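Local coordinates for RILP-like protein 2 (Mus musculus, PDB 4KP3) that promotes the establishment and maintenance of dendritic spines and takes part in protein transport, including transport away from primary cilia, at residues E[32-37]-E[74-79]. Numbering follows the deposited sequence.
Sequences LTTDDV and LVNEGS
Val75 holds CG1 anti to its backbone N (chi1 167°), and CG2 is then anti to its carbonyl carbon; the two methyls face different parts of segment 32-37. CG1 presses on the backbone leading into helix 34-49, 3.3 Å from Leu32 O and 3.6 Å from Thr33 C. CG2 meets side chains: CB of Leu32 at 4.0 Å and CG2 of Val37 at 4.1 Å, the two valine side chains running antiparallel as they pass. One residue on, CG2 of Thr34, anti to its own carbonyl carbon, lies 3.7 Å from CB of Asn76, and these two side chains meet at a slant. The turn next to this backbone is held by a capping box: Asp36 N donates to Thr33 OG1 (3.1 Å), while Thr33 N reaches Asp36 OD2 from 43° above the carboxylate plane. Asp36 OD2 also forms a salt bridge with Lys27. An alanine in place of Val75 would probably open a gap beside Leu32 O and the Leu32 CB and Val37 CG2 that the two methyls touch. Val75 also packs on Leu74 of the second subunit, and Leu32 on Met70 of that subunit, so the contact joins the helical hairpin of this RH1 domain to its dimer interface. The capped start of helix 34-49 thus rests on helix 55-100 through van der Waals packing of methyls on aliphatic carbons and a backbone carbonyl, while the hydrogen bonds described here lie within segment 32-37.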
loop_
_atom_site.group_PDB
_atom_site.type_symbol
_atom_site.label_atom_id
_atom_site.label_comp_id
_atom_site.label_asym_id
_atom_site.label_seq_id
_atom_site.Cartn_x
_atom_site.Cartn_y
_atom_site.Cartn_z
ATOM N N LEU E 32 0.744 -3.703 17.855
ATOM C CA LEU E 32 1.822 -3.872 16.893
ATOM C C LEU E 32 3.150 -3.522 17.557
ATOM O O LEU E 32 3.223 -2.603 18.374
ATOM C CB LEU E 32 1.608 -2.974 15.671
ATOM C CG LEU E 32 0.474 -3.333 14.708
ATOM C CD1 LEU E 32 0.253 -2.184 13.736
ATOM C CD2 LEU E 32 0.821 -4.615 13.968
ATOM N N THR E 33 4.191 -4.275 17.219
ATOM C CA THR E 33 5.560 -3.887 17.541
ATOM C C THR E 33 6.217 -3.376 16.265
ATOM O O THR E 33 5.679 -3.565 15.172
ATOM C CB THR E 33 6.383 -5.072 18.044
ATOM O OG1 THR E 33 6.642 -5.958 16.949
ATOM C CG2 THR E 33 5.638 -5.814 19.144
ATOM N N THR E 34 7.379 -2.741 16.384
ATOM C CA THR E 34 8.091 -2.289 15.190
ATOM C C THR E 34 8.509 -3.482 14.325
ATOM O O THR E 34 8.602 -3.364 13.103
ATOM C CB THR E 34 9.309 -1.391 15.522
ATOM O OG1 THR E 34 10.160 -2.053 16.463
ATOM C CG2 THR E 34 8.855 -0.059 16.107
ATOM N N ASP E 35 8.740 -4.630 14.960
ATOM C CA ASP E 35 9.005 -5.872 14.232
ATOM C C ASP E 35 7.824 -6.271 13.345
ATOM O O ASP E 35 8.018 -6.691 12.203
ATOM C CB ASP E 35 9.334 -7.015 15.195
ATOM C CG ASP E 35 10.749 -6.936 15.735
ATOM O OD1 ASP E 35 11.608 -6.338 15.055
ATOM O OD2 ASP E 35 11.002 -7.479 16.833
ATOM N N ASP E 36 6.609 -6.141 13.876
ATOM C CA ASP E 36 5.399 -6.445 13.112
ATOM C C ASP E 36 5.284 -5.556 11.878
ATOM O O ASP E 36 4.881 -6.011 10.808
ATOM C CB ASP E 36 4.150 -6.283 13.976
ATOM C CG ASP E 36 4.062 -7.319 15.075
ATOM O OD1 ASP E 36 4.627 -8.419 14.907
ATOM O OD2 ASP E 36 3.419 -7.030 16.106
ATOM N N VAL E 37 5.647 -4.289 12.034
ATOM C CA VAL E 37 5.617 -3.343 10.925
ATOM C C VAL E 37 6.623 -3.768 9.852
ATOM O O VAL E 37 6.308 -3.782 8.661
ATOM C CB VAL E 37 5.917 -1.905 11.414
ATOM C CG1 VAL E 37 6.011 -0.936 10.248
ATOM C CG2 VAL E 37 4.860 -1.455 12.407
ATOM N N LEU E 74 4.755 5.901 14.713
ATOM C CA LEU E 74 3.677 5.931 15.704
ATOM C C LEU E 74 3.691 4.711 16.620
ATOM O O LEU E 74 3.427 4.829 17.817
ATOM C CB LEU E 74 2.308 6.075 15.031
ATOM C CG LEU E 74 2.025 7.439 14.402
ATOM C CD1 LEU E 74 0.594 7.515 13.909
ATOM C CD2 LEU E 74 2.307 8.551 15.395
ATOM N N VAL E 75 3.995 3.544 16.061
ATOM C CA VAL E 75 4.144 2.341 16.873
ATOM C C VAL E 75 5.332 2.494 17.828
ATOM O O VAL E 75 5.214 2.230 19.025
ATOM C CB VAL E 75 4.305 1.070 16.000
ATOM C CG1 VAL E 75 4.773 -0.123 16.841
ATOM C CG2 VAL E 75 2.997 0.740 15.292
ATOM N N ASN E 76 6.464 2.948 17.294
ATOM C CA ASN E 76 7.684 3.119 18.088
ATOM C C ASN E 76 7.545 4.140 19.215
ATOM O O ASN E 76 7.855 3.840 20.369
ATOM C CB ASN E 76 8.856 3.508 17.189
ATOM C CG ASN E 76 10.175 3.539 17.934
ATOM O OD1 ASN E 76 10.494 2.628 18.699
ATOM N ND2 ASN E 76 10.945 4.595 17.720
ATOM N N GLU E 77 7.089 5.343 18.869
ATOM C CA GLU E 77 6.835 6.405 19.838
ATOM C C GLU E 77 5.947 5.943 20.984
ATOM O O GLU E 77 6.280 6.131 22.154
ATOM C CB GLU E 77 6.166 7.598 19.150
ATOM C CG GLU E 77 7.063 8.322 18.170
ATOM C CD GLU E 77 8.341 8.807 18.818
ATOM O OE1 GLU E 77 8.260 9.398 19.915
ATOM O OE2 GLU E 77 9.426 8.588 18.236
ATOM N N GLY E 78 4.812 5.344 20.635
ATOM C CA GLY E 78 3.854 4.877 21.619
ATOM C C GLY E 78 4.434 3.864 22.588
ATOM O O GLY E 78 4.239 3.970 23.796
ATOM N N SER E 79 5.152 2.883 22.053
ATOM C CA SER E 79 5.775 1.852 22.873
ATOM C C SER E 79 6.841 2.426 23.813
ATOM O O SER E 79 6.852 2.121 25.006
ATOM C CB SER E 79 6.368 0.753 21.986
ATOM O OG SER E 79 7.055 -0.217 22.755
#